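Local coordinates for dihydrocoumarin hydrolase, AncDHCH1 (Pseudomonas sp., PDB 6C2C), which probably hydrolyses dihydrocoumarin at a two-zinc site, as a metallo-beta-lactamase-fold enzyme related to methyl-parathion hydrolase, at residues Asp123-Leu128 with Met172-Pro177; Val83-Ala88 with Ile115-Met120; Val141-Lys146 with Gly182-Phe187; Thr30-Gly35 with Gly96-Asn101. All coordinates share one frame; numbering follows the deposited sequence. Where two conformers were deposited one is given.

Contact 1 (Asp123-Leu128 with Met172-Pro177); sequences DHVGGL and MASLNP. With ZN (zinc ion), chain C.
Val125, Leu128 and Leu175 form the apolar part of this contact. Leu175 CD2 reaches both partners, 3.9 Å from Leu128 CD1 and 4.1 Å from Val125 CG1; the side chains of Val125 and Leu175 cross at about a right angle. The other valine branch, CG2, touches Ser174 CB. Branched hydrocarbon suits this buried place, where Val141 of strand 140-142 also packs on both leucines.

Ser174 is small enough for helix 162-180 to pack closely on the backbone opposite: Ser174 CB is 3.3 Å from Val125 O, and Ser174 OG is 3.5 Å from Gly126 CA. The polar part begins at the same hydroxyl. With OG anti to its own carbonyl carbon (chi1 -64°), the serine bonds back to Gly170 O, one turn earlier. No direct hydrogen bond joins the two segments; instead a water donates to Gly126 O and to Ser174 OG. Ser174 O, buried against Leu128 CB, has no polar partner in the model.

Metal bonding takes up the start of 123-128. Asp123 OD2 (2.3 Å) and His124 NE2 (2.1 Å) bind a zinc ion that Asp226 and His273 also hold. Asp123 OD1 accepts a hydrogen bond from the zinc-bound water, 2.6 Å away. Such chemistry would orient and polarise that water, consistent with a hydrolytic nucleophile, while Val125, Leu128 and the water bridge at Gly126 carry the following turn against helix 162-180.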
loop_
_atom_site.group_PDB
_atom_site.type_symbol
_atom_site.label_atom_id
_atom_site.label_comp_id
_atom_site.label_asym_id
_atom_site.label_seq_id
_atom_site.Cartn_x
_atom_site.Cartn_y
_atom_site.Cartn_z
ATOM N N ASP A 123 4.802 5.940 -4.069
ATOM C CA ASP A 123 4.696 4.486 -4.105
ATOM C C ASP A 123 3.266 4.027 -4.039
ATOM O O ASP A 123 3.024 2.822 -4.019
ATOM C CB ASP A 123 5.486 3.863 -2.955
ATOM C CG ASP A 123 5.106 4.444 -1.541
ATOM O OD1 ASP A 123 4.958 5.639 -1.297
ATOM O OD2 ASP A 123 4.970 3.638 -0.656
ATOM N N HIS A 124 2.306 4.948 -4.132
ATOM C CA HIS A 124 0.895 4.563 -4.271
ATOM C C HIS A 124 0.232 5.079 -5.523
ATOM O O HIS A 124 -0.707 4.425 -6.032
ATOM C CB HIS A 124 0.093 5.024 -3.041
ATOM C CG HIS A 124 0.702 4.466 -1.767
ATOM N ND1 HIS A 124 0.199 3.374 -1.093
ATOM C CD2 HIS A 124 1.859 4.802 -1.144
ATOM C CE1 HIS A 124 1.011 3.066 -0.088
ATOM N NE2 HIS A 124 2.039 3.920 -0.116
ATOM N N VAL A 125 0.707 6.192 -6.080
ATOM C CA VAL A 125 0.125 6.742 -7.299
ATOM C C VAL A 125 0.999 6.575 -8.532
ATOM O O VAL A 125 0.494 6.810 -9.639
ATOM C CB VAL A 125 -0.227 8.247 -7.133
ATOM C CG1 VAL A 125 -1.302 8.419 -6.080
ATOM C CG2 VAL A 125 1.017 9.150 -6.813
ATOM N N GLY A 126 2.305 6.234 -8.402
ATOM C CA GLY A 126 3.185 6.204 -9.576
ATOM C C GLY A 126 2.691 5.245 -10.640
ATOM O O GLY A 126 2.770 5.537 -11.853
ATOM N N GLY A 127 2.084 4.134 -10.196
ATOM C CA GLY A 127 1.556 3.160 -11.142
ATOM C C GLY A 127 0.419 3.671 -12.009
ATOM O O GLY A 127 0.107 3.027 -13.028
ATOM N N LEU A 128 -0.172 4.814 -11.672
ATOM C CA LEU A 128 -1.246 5.324 -12.532
ATOM C C LEU A 128 -0.775 5.753 -13.909
ATOM O O LEU A 128 -1.619 5.892 -14.789
ATOM C CB LEU A 128 -1.895 6.546 -11.866
ATOM C CG LEU A 128 -2.755 6.190 -10.671
ATOM C CD1 LEU A 128 -3.029 7.513 -9.937
ATOM C CD2 LEU A 128 -4.062 5.505 -11.103
ATOM N N MET A 172 1.463 15.043 -9.116
ATOM C CA MET A 172 0.867 15.790 -10.212
ATOM C C MET A 172 1.042 15.047 -11.536
ATOM O O MET A 172 0.096 14.921 -12.318
ATOM C CB MET A 172 1.503 17.192 -10.284
ATOM C CG MET A 172 1.241 18.022 -9.023
ATOM S SD MET A 172 2.415 19.423 -8.943
ATOM C CE MET A 172 1.663 20.343 -7.609
ATOM N N ALA A 173 2.251 14.501 -11.788
ATOM C CA ALA A 173 2.480 13.813 -13.049
ATOM C C ALA A 173 1.669 12.534 -13.126
ATOM O O ALA A 173 1.219 12.151 -14.216
ATOM C CB ALA A 173 3.970 13.476 -13.210
ATOM N N SER A 174 1.465 11.880 -11.970
ATOM C CA SER A 174 0.754 10.607 -11.960
ATOM C C SER A 174 -0.735 10.816 -12.161
ATOM O O SER A 174 -1.380 10.061 -12.915
ATOM C CB SER A 174 0.991 9.875 -10.625
ATOM O OG SER A 174 2.393 9.528 -10.478
ATOM N N LEU A 175 -1.283 11.861 -11.550
ATOM C CA LEU A 175 -2.730 12.110 -11.684
ATOM C C LEU A 175 -3.137 12.878 -12.952
ATOM O O LEU A 175 -4.309 12.813 -13.357
ATOM C CB LEU A 175 -3.228 12.887 -10.464
ATOM C CG LEU A 175 -3.634 12.098 -9.228
ATOM C CD1 LEU A 175 -4.850 11.217 -9.528
ATOM C CD2 LEU A 175 -2.582 11.181 -8.824
ATOM N N ASN A 176 -2.211 13.583 -13.589
ATOM C CA ASN A 176 -2.576 14.524 -14.649
ATOM C C ASN A 176 -3.392 13.895 -15.766
ATOM O O ASN A 176 -4.387 14.518 -16.164
ATOM C CB ASN A 176 -1.286 15.168 -15.194
ATOM C CG ASN A 176 -1.570 16.278 -16.163
ATOM O OD1 ASN A 176 -1.146 16.214 -17.322
ATOM N ND2 ASN A 176 -2.368 17.248 -15.728
ATOM N N PRO A 177 -3.059 12.703 -16.307
ATOM C CA PRO A 177 -3.901 12.156 -17.389
ATOM C C PRO A 177 -5.340 12.035 -16.966
ATOM O O PRO A 177 -6.260 12.279 -17.755
ATOM C CB PRO A 177 -3.268 10.779 -17.690
ATOM C CG PRO A 177 -1.888 10.836 -17.097
ATOM C CD PRO A 177 -1.924 11.824 -15.980
HETATM ZN ZN ZN C . 3.665 4.107 1.202
HETATM O O HOH W 1 4.114 5.911 1.125
HETATM O O HOH W 2 4.001 7.858 -12.485
#

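Contact 2 (Val83-Ala88 with Ile115-Met120); sequences VDTGAA and IYITHM. With ZN (zinc ion), chain D.
Asp84 OD2 is gripped by two donors, Thr118 OG1 at 2.8 Å and, from the zinc-binding helix 122-125, His124 ND1. The threonine hydroxyl comes to the syn lone pair of OD2, while the backbone Thr118 N meets the other oxygen, Asp84 OD1, also on its syn side, at 2.8 Å and nearly straight (169°). Two bonds to one residue fix the rotation of the carboxylate, and a short, forked acid suits a place where several donors converge.

Thr118 passes the grip on. Its OG1, set between its backbone N and carbonyl carbon (chi1 59°), donates a hydrogen bond to Asp84 OD2 and accepts one from His119 ND1 at 2.9 Å, close to the imidazole plane. The ring is thereby turned to offer His119 NE2 to a zinc ion, 2.1 Å away. Asp84 and Thr118 thus make a second shell behind His119, the first histidine of the HxHxDH motif of the metallo-beta-lactamase superfamily; His121, His205 and Asp226 are the other protein ligands of this metal.

Towards the sheet, Val83 pairs with Tyr116 in a parallel bridge, Asp84 N bonding to Tyr116 O (2.9 Å); beside it the methyls Thr85 CG2 and Ile115 CG2 pack at 3.8 Å. Strands 80-83 and 114-116 run parallel here; strand 140-142 lies beyond Ile115, and helix 122-125 covers Ile117 and Thr118.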
loop_
_atom_site.group_PDB
_atom_site.type_symbol
_atom_site.label_atom_id
_atom_site.label_comp_id
_atom_site.label_asym_id
_atom_site.label_seq_id
_atom_site.Cartn_x
_atom_site.Cartn_y
_atom_site.Cartn_z
ATOM N N VAL A 83 -6.944 -0.927 -5.423
ATOM C CA VAL A 83 -6.581 -0.044 -4.293
ATOM C C VAL A 83 -5.061 0.087 -4.265
ATOM O O VAL A 83 -4.369 -0.846 -4.127
ATOM C CB VAL A 83 -7.023 -0.612 -2.949
ATOM C CG1 VAL A 83 -6.503 0.256 -1.834
ATOM C CG2 VAL A 83 -8.543 -0.647 -2.873
ATOM N N ASP A 84 -4.639 1.287 -4.610
ATOM C CA ASP A 84 -3.252 1.701 -4.779
ATOM C C ASP A 84 -2.617 1.118 -6.049
ATOM O O ASP A 84 -3.162 0.234 -6.591
ATOM C CB ASP A 84 -2.430 1.508 -3.550
ATOM C CG ASP A 84 -2.785 2.525 -2.452
ATOM O OD1 ASP A 84 -3.437 3.526 -2.760
ATOM O OD2 ASP A 84 -2.391 2.261 -1.332
ATOM N N THR A 85 -1.482 1.689 -6.465
ATOM C CA THR A 85 -0.897 1.284 -7.743
ATOM C C THR A 85 0.600 1.156 -7.796
ATOM O O THR A 85 1.145 1.012 -8.809
ATOM C CB THR A 85 -1.251 2.278 -8.886
ATOM O OG1 THR A 85 -0.613 3.525 -8.658
ATOM C CG2 THR A 85 -2.763 2.532 -9.048
ATOM N N GLY A 86 1.213 1.128 -6.645
ATOM C CA GLY A 86 2.667 1.087 -6.666
ATOM C C GLY A 86 3.290 2.379 -7.180
ATOM O O GLY A 86 2.664 3.432 -7.306
ATOM N N ALA A 87 4.608 2.278 -7.432
ATOM C CA ALA A 87 5.490 3.430 -7.651
ATOM C C ALA A 87 5.871 3.707 -9.091
ATOM O O ALA A 87 6.472 4.773 -9.351
ATOM C CB ALA A 87 6.799 3.235 -6.906
ATOM N N ALA A 88 5.636 2.765 -10.000
ATOM C CA ALA A 88 6.109 2.950 -11.364
ATOM C C ALA A 88 7.611 3.130 -11.143
ATOM O O ALA A 88 8.217 2.379 -10.375
ATOM C CB ALA A 88 5.500 4.194 -11.982
ATOM N N ILE A 115 -10.144 3.079 -9.377
ATOM C CA ILE A 115 -8.884 2.949 -8.636
ATOM C C ILE A 115 -9.032 3.838 -7.415
ATOM O O ILE A 115 -9.374 5.013 -7.544
ATOM C CB ILE A 115 -7.681 3.380 -9.496
ATOM C CG1 ILE A 115 -7.557 2.391 -10.677
ATOM C CG2 ILE A 115 -6.411 3.402 -8.608
ATOM C CD1 ILE A 115 -6.485 2.855 -11.764
ATOM N N TYR A 116 -8.807 3.279 -6.227
ATOM C CA TYR A 116 -8.917 4.034 -4.974
ATOM C C TYR A 116 -7.529 4.200 -4.374
ATOM O O TYR A 116 -6.774 3.249 -4.234
ATOM C CB TYR A 116 -9.850 3.342 -3.965
ATOM C CG TYR A 116 -11.241 3.066 -4.528
ATOM C CD1 TYR A 116 -11.823 3.891 -5.484
ATOM C CD2 TYR A 116 -11.927 1.939 -4.118
ATOM C CE1 TYR A 116 -13.136 3.618 -6.008
ATOM C CE2 TYR A 116 -13.224 1.663 -4.639
ATOM C CZ TYR A 116 -13.746 2.496 -5.611
ATOM O OH TYR A 116 -15.032 2.137 -6.082
ATOM N N ILE A 117 -7.146 5.451 -4.122
ATOM C CA ILE A 117 -5.805 5.790 -3.676
ATOM C C ILE A 117 -5.840 6.067 -2.178
ATOM O O ILE A 117 -6.593 6.942 -1.709
ATOM C CB ILE A 117 -5.317 7.017 -4.455
ATOM C CG1 ILE A 117 -5.196 6.703 -5.948
ATOM C CG2 ILE A 117 -4.022 7.527 -3.845
ATOM C CD1 ILE A 117 -4.207 5.536 -6.224
ATOM N N THR A 118 -5.048 5.319 -1.395
ATOM C CA THR A 118 -5.065 5.584 0.047
ATOM C C THR A 118 -4.463 6.956 0.357
ATOM O O THR A 118 -4.993 7.690 1.181
ATOM C CB THR A 118 -4.294 4.485 0.813
ATOM O OG1 THR A 118 -2.918 4.423 0.357
ATOM C CG2 THR A 118 -4.997 3.118 0.684
ATOM N N HIS A 119 -3.422 7.336 -0.373
ATOM C CA HIS A 119 -2.795 8.639 -0.235
ATOM C C HIS A 119 -1.840 8.840 -1.397
ATOM O O HIS A 119 -1.410 7.875 -2.038
ATOM C CB HIS A 119 -2.050 8.767 1.102
ATOM C CG HIS A 119 -0.881 7.841 1.293
ATOM N ND1 HIS A 119 -0.989 6.457 1.265
ATOM C CD2 HIS A 119 0.424 8.118 1.551
ATOM C CE1 HIS A 119 0.205 5.917 1.493
ATOM N NE2 HIS A 119 1.084 6.897 1.708
ATOM N N MET A 120 -1.521 10.109 -1.681
ATOM C CA MET A 120 -0.765 10.385 -2.917
ATOM C C MET A 120 0.747 10.393 -2.752
ATOM O O MET A 120 1.429 11.111 -3.469
ATOM C CB MET A 120 -1.246 11.699 -3.531
ATOM C CG MET A 120 -2.736 11.575 -3.930
ATOM S SD MET A 120 -3.272 13.074 -4.819
ATOM C CE MET A 120 -4.982 12.590 -5.100
HETATM ZN ZN ZN D . 3.087 6.780 2.445
HETATM O O HOH W 1 4.114 5.911 1.125
HETATM O O HOH W 3 5.005 6.760 3.584
#

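Contact 3 (Val141-Lys146 with Gly182-Phe187); sequences VRADQK and GKFKPF
Lys183 O accepts from Val141 N at 2.9 Å, just after Gly182, which has positive phi and is the C-prime residue of the Schellman motif (Lys183 N to Tyr178 O, Gly182 N to Val179 O) ending helix 162-180. From this turn the chain follows strand 140-142, the outermost of the six-stranded mixed sheet; 183-187 runs 40° from the direction of 141-145.

Phe184 comes next. CG stands anti to its backbone N (chi1 176°), which carries the ring to two apolar partners at its edge: Val141 CG1 lies 3.9 Å from Phe184 CD1, and Ala143 CB is equally far from Phe184 CE1. Helix 162-180 packs on it too.

Lys185 N continues the pairing with a bond to Val141 O. Its extended side chain lies alongside Arg142, with Lys185 CD 3.7 Å above the guanidinium plane and over its centre. This aliphatic cover suits the flat cation, although two positive ends so near would repel somewhat. Lys185 O takes Arg142 NE at 2.8 Å, and Pro186 O takes Arg142 NH2. Both oxygens lie in the guanidinium plane and fix how the group is turned; arginine suits the place because NE and NH2 present two N-H groups along one edge.

Phe187 N bonds to Ala143 O. Its ring covers the peptide between Ala143 and Asp144, with Ala143 C 3.4 Å above the ring plane. Phe187 O finally accepts Gln145 N, at the start of helix 145-151, over 2.7 Å.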
loop_
_atom_site.group_PDB
_atom_site.type_symbol
_atom_site.label_atom_id
_atom_site.label_comp_id
_atom_site.label_asym_id
_atom_site.label_seq_id
_atom_site.Cartn_x
_atom_site.Cartn_y
_atom_site.Cartn_z
ATOM N N VAL A 141 -10.360 7.407 -11.093
ATOM C CA VAL A 141 -9.487 7.369 -9.924
ATOM C C VAL A 141 -10.162 8.201 -8.855
ATOM O O VAL A 141 -10.673 9.288 -9.154
ATOM C CB VAL A 141 -8.103 7.949 -10.289
ATOM C CG1 VAL A 141 -7.235 8.065 -9.029
ATOM C CG2 VAL A 141 -7.391 7.110 -11.371
ATOM N N ARG A 142 -10.144 7.738 -7.599
ATOM C CA ARG A 142 -10.750 8.473 -6.496
ATOM C C ARG A 142 -9.769 8.538 -5.347
ATOM O O ARG A 142 -9.008 7.598 -5.120
ATOM C CB ARG A 142 -12.036 7.824 -6.015
ATOM C CG ARG A 142 -13.020 7.513 -7.170
ATOM C CD ARG A 142 -14.446 7.401 -6.676
ATOM N NE ARG A 142 -14.891 8.730 -6.206
ATOM C CZ ARG A 142 -16.098 8.903 -5.678
ATOM N NH1 ARG A 142 -16.974 7.863 -5.611
ATOM N NH2 ARG A 142 -16.424 10.104 -5.239
ATOM N N ALA A 143 -9.794 9.672 -4.630
ATOM C CA ALA A 143 -8.974 9.882 -3.447
ATOM C C ALA A 143 -9.619 11.014 -2.668
ATOM O O ALA A 143 -10.528 11.692 -3.166
ATOM C CB ALA A 143 -7.536 10.265 -3.832
ATOM N N ASP A 144 -9.203 11.181 -1.427
ATOM C CA ASP A 144 -9.823 12.241 -0.640
ATOM C C ASP A 144 -9.441 13.607 -1.185
ATOM O O ASP A 144 -8.280 13.867 -1.503
ATOM C CB ASP A 144 -9.382 12.128 0.816
ATOM C CG ASP A 144 -10.250 12.988 1.742
ATOM O OD1 ASP A 144 -9.932 14.176 1.903
ATOM O OD2 ASP A 144 -11.237 12.534 2.319
ATOM N N GLN A 145 -10.440 14.483 -1.234
ATOM C CA GLN A 145 -10.266 15.868 -1.631
ATOM C C GLN A 145 -9.130 16.566 -0.894
ATOM O O GLN A 145 -8.437 17.394 -1.500
ATOM C CB GLN A 145 -11.586 16.593 -1.409
ATOM C CG GLN A 145 -11.498 18.047 -1.949
ATOM C CD GLN A 145 -11.735 18.121 -3.413
ATOM O OE1 GLN A 145 -10.846 18.579 -4.179
ATOM N NE2 GLN A 145 -12.919 17.748 -3.841
ATOM N N LYS A 146 -8.931 16.265 0.370
ATOM C CA LYS A 146 -7.854 16.895 1.103
ATOM C C LYS A 146 -6.450 16.490 0.650
ATOM O O LYS A 146 -5.567 17.254 0.728
ATOM C CB LYS A 146 -7.938 16.645 2.588
ATOM C CG LYS A 146 -9.061 17.339 3.279
ATOM C CD LYS A 146 -9.150 16.903 4.717
ATOM C CE LYS A 146 -10.245 17.695 5.357
ATOM N NZ LYS A 146 -9.633 18.663 6.262
ATOM N N GLY A 182 -11.107 14.217 -17.043
ATOM C CA GLY A 182 -12.317 14.220 -16.243
ATOM C C GLY A 182 -12.548 12.922 -15.501
ATOM O O GLY A 182 -13.697 12.601 -15.128
ATOM N N LYS A 183 -11.497 12.120 -15.328
ATOM C CA LYS A 183 -11.652 10.827 -14.669
ATOM C C LYS A 183 -10.992 10.784 -13.290
ATOM O O LYS A 183 -10.704 9.690 -12.781
ATOM C CB LYS A 183 -11.172 9.691 -15.567
ATOM C CG LYS A 183 -12.337 9.221 -16.509
ATOM C CD LYS A 183 -11.901 8.197 -17.515
ATOM C CE LYS A 183 -10.842 8.733 -18.554
ATOM N NZ LYS A 183 -10.450 7.552 -19.421
ATOM N N PHE A 184 -10.781 11.931 -12.649
ATOM C CA PHE A 184 -10.428 11.951 -11.223
ATOM C C PHE A 184 -11.627 12.478 -10.440
ATOM O O PHE A 184 -12.091 13.600 -10.685
ATOM C CB PHE A 184 -9.203 12.812 -10.923
ATOM C CG PHE A 184 -8.933 12.876 -9.438
ATOM C CD1 PHE A 184 -8.463 11.750 -8.774
ATOM C CD2 PHE A 184 -9.266 14.010 -8.708
ATOM C CE1 PHE A 184 -8.236 11.756 -7.382
ATOM C CE2 PHE A 184 -9.087 14.059 -7.305
ATOM C CZ PHE A 184 -8.533 12.893 -6.617
ATOM N N LYS A 185 -12.171 11.648 -9.554
ATOM C CA LYS A 185 -13.423 11.928 -8.852
ATOM C C LYS A 185 -13.150 11.914 -7.342
ATOM O O LYS A 185 -13.108 10.832 -6.709
ATOM C CB LYS A 185 -14.476 10.881 -9.264
ATOM C CG LYS A 185 -15.857 11.212 -8.662
ATOM C CD LYS A 185 -16.902 10.162 -9.140
ATOM C CE LYS A 185 -18.242 10.354 -8.489
ATOM N NZ LYS A 185 -19.202 9.365 -9.146
ATOM N N PRO A 186 -12.960 13.060 -6.697
ATOM C CA PRO A 186 -12.614 13.061 -5.266
ATOM C C PRO A 186 -13.828 12.681 -4.455
ATOM O O PRO A 186 -14.975 12.637 -4.922
ATOM C CB PRO A 186 -12.208 14.518 -4.951
ATOM C CG PRO A 186 -12.946 15.321 -6.034
ATOM C CD PRO A 186 -12.984 14.421 -7.272
ATOM N N PHE A 187 -13.553 12.348 -3.216
ATOM C CA PHE A 187 -14.587 12.237 -2.186
ATOM C C PHE A 187 -14.083 12.983 -0.965
ATOM O O PHE A 187 -12.902 13.380 -0.879
ATOM C CB PHE A 187 -14.912 10.751 -1.873
ATOM C CG PHE A 187 -13.680 9.940 -1.513
ATOM C CD1 PHE A 187 -13.177 10.007 -0.196
ATOM C CD2 PHE A 187 -13.012 9.150 -2.459
ATOM C CE1 PHE A 187 -11.958 9.339 0.208
ATOM C CE2 PHE A 187 -11.845 8.425 -2.041
ATOM C CZ PHE A 187 -11.341 8.514 -0.769
#

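Contact 4 (Thr30-Gly35 with Gly96-Asn101); sequences TALSDG and GKLAAN
Asp34 packs tightly against the turn that leads into helix 98-104. Its side chain, with CG anti to the backbone N (chi1 -165°), reaches over so that Asp34 OD1 accepts Leu98 N at 2.9 Å and Asp34 OD2 accepts Gly96 N at 3.0 Å, the latter donor standing well above the carboxylate plane. A short acid suits these two amides; between them, Lys97 N goes to the backbone Asp34 O at 2.9 Å. Asp34 OD2 also accepts from Ala87 N, beyond strand 80-83. Deeper in, Leu98 CD1 lies 4.0 Å from Leu32 CB, in hydrocarbon that Ala71 of strand 65-75 extends.

Strand 27-39 belongs to the six-stranded mixed sheet of the metallo-beta-lactamase fold, and the helix packs on it here. Ser33 shapes the strand with an ST turn, its OG accepting Gly35 N, while Ser33 O takes Asn101 ND2 in a short, straight bond (2.8 Å, 169°). Glycine suits position 35, where a CB would press on Lys97 CG and on Asp34 O.

The looser side is the partly exposed rim of Gly96 and the outer Lys97 chain, although the amides there are held. Lys97 CG still lies 3.3 Å from Asp34 O, but the bent chain then leads off, and NZ bonds to Leu95 O.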
loop_
_atom_site.group_PDB
_atom_site.type_symbol
_atom_site.label_atom_id
_atom_site.label_comp_id
_atom_site.label_asym_id
_atom_site.label_seq_id
_atom_site.Cartn_x
_atom_site.Cartn_y
_atom_site.Cartn_z
ATOM N N THR A 30 -6.998 -9.879 -4.989
ATOM C CA THR A 30 -5.641 -10.235 -5.432
ATOM C C THR A 30 -4.689 -9.200 -4.834
ATOM O O THR A 30 -4.684 -8.042 -5.266
ATOM C CB THR A 30 -5.502 -10.298 -6.963
ATOM O OG1 THR A 30 -6.559 -11.071 -7.559
ATOM C CG2 THR A 30 -4.118 -10.878 -7.352
ATOM N N ALA A 31 -3.881 -9.594 -3.839
ATOM C CA ALA A 31 -2.760 -8.749 -3.423
ATOM C C ALA A 31 -1.753 -8.684 -4.558
ATOM O O ALA A 31 -1.416 -9.715 -5.161
ATOM C CB ALA A 31 -2.089 -9.339 -2.166
ATOM N N LEU A 32 -1.291 -7.482 -4.879
ATOM C CA LEU A 32 -0.324 -7.271 -5.925
ATOM C C LEU A 32 0.933 -6.661 -5.334
ATOM O O LEU A 32 0.875 -5.651 -4.628
ATOM C CB LEU A 32 -0.912 -6.363 -7.008
ATOM C CG LEU A 32 -2.140 -6.905 -7.766
ATOM C CD1 LEU A 32 -2.725 -5.798 -8.630
ATOM C CD2 LEU A 32 -1.718 -8.056 -8.676
ATOM N N SER A 33 2.076 -7.237 -5.651
ATOM C CA SER A 33 3.327 -6.662 -5.186
ATOM C C SER A 33 3.878 -5.666 -6.205
ATOM O O SER A 33 3.934 -5.964 -7.415
ATOM C CB SER A 33 4.335 -7.788 -4.991
ATOM O OG SER A 33 5.620 -7.264 -4.664
ATOM N N ASP A 34 4.303 -4.497 -5.730
ATOM C CA ASP A 34 5.025 -3.617 -6.601
ATOM C C ASP A 34 6.532 -3.841 -6.549
ATOM O O ASP A 34 7.263 -3.111 -7.244
ATOM C CB ASP A 34 4.730 -2.144 -6.244
ATOM C CG ASP A 34 5.161 -1.185 -7.349
ATOM O OD1 ASP A 34 4.784 -1.424 -8.530
ATOM O OD2 ASP A 34 5.828 -0.182 -7.029
ATOM N N GLY A 35 6.972 -4.803 -5.763
ATOM C CA GLY A 35 8.387 -4.961 -5.453
ATOM C C GLY A 35 8.622 -4.661 -3.985
ATOM O O GLY A 35 7.690 -4.453 -3.192
ATOM N N GLY A 96 7.843 -0.634 -9.136
ATOM C CA GLY A 96 7.228 -0.638 -10.447
ATOM C C GLY A 96 6.877 -2.006 -10.995
ATOM O O GLY A 96 6.611 -2.130 -12.206
ATOM N N LYS A 97 6.827 -3.043 -10.158
ATOM C CA LYS A 97 6.507 -4.374 -10.660
ATOM C C LYS A 97 5.016 -4.632 -10.755
ATOM O O LYS A 97 4.606 -5.698 -11.243
ATOM C CB LYS A 97 7.147 -5.451 -9.773
ATOM C CG LYS A 97 8.580 -5.262 -9.432
ATOM C CD LYS A 97 9.390 -4.530 -10.470
ATOM C CE LYS A 97 10.873 -4.790 -10.272
ATOM N NZ LYS A 97 11.585 -3.500 -10.439
ATOM N N LEU A 98 4.176 -3.697 -10.291
ATOM C CA LEU A 98 2.742 -3.975 -10.260
ATOM C C LEU A 98 2.184 -4.356 -11.627
ATOM O O LEU A 98 1.388 -5.283 -11.728
ATOM C CB LEU A 98 1.976 -2.773 -9.699
ATOM C CG LEU A 98 0.467 -3.091 -9.534
ATOM C CD1 LEU A 98 -0.042 -2.600 -8.182
ATOM C CD2 LEU A 98 -0.301 -2.453 -10.646
ATOM N N ALA A 99 2.549 -3.616 -12.681
ATOM C CA ALA A 99 1.979 -3.903 -13.986
ATOM C C ALA A 99 2.231 -5.348 -14.397
ATOM O O ALA A 99 1.301 -6.031 -14.835
ATOM C CB ALA A 99 2.541 -2.939 -15.032
ATOM N N ALA A 100 3.455 -5.842 -14.199
ATOM C CA ALA A 100 3.759 -7.228 -14.579
ATOM C C ALA A 100 2.996 -8.220 -13.700
ATOM O O ALA A 100 2.531 -9.286 -14.166
ATOM C CB ALA A 100 5.275 -7.450 -14.440
ATOM N N ASN A 101 2.816 -7.885 -12.415
ATOM C CA ASN A 101 2.145 -8.820 -11.513
ATOM C C ASN A 101 0.639 -8.832 -11.726
ATOM O O ASN A 101 0.016 -9.881 -11.596
ATOM C CB ASN A 101 2.553 -8.446 -10.061
ATOM C CG ASN A 101 3.960 -8.900 -9.795
ATOM O OD1 ASN A 101 4.356 -9.932 -10.392
ATOM N ND2 ASN A 101 4.751 -8.185 -8.990
#

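Overall arrangement
Contacts 2, 3 and 4 reach the same six-stranded mixed sheet: contact 4 at strand 27-39, contact 2 where strands 80-83 and 114-116 end, contact 3 at the outermost strand, 140-142. Contacts 3 and 4, their centres about 23 Å apart, do not touch, and the centre of contact 2 lies about 12 Å from each. The centres of contacts 1 and 2 are about 8 Å apart, and the two share the water bound to both zinc ions. Along the chain, contacts 4 and 2 interlock, as do contacts 1 and 3, the second pair following the first. The ligands His119 to His124 sit on the loop and short helix after strand 114-116, with helix 162-180 packed against that region.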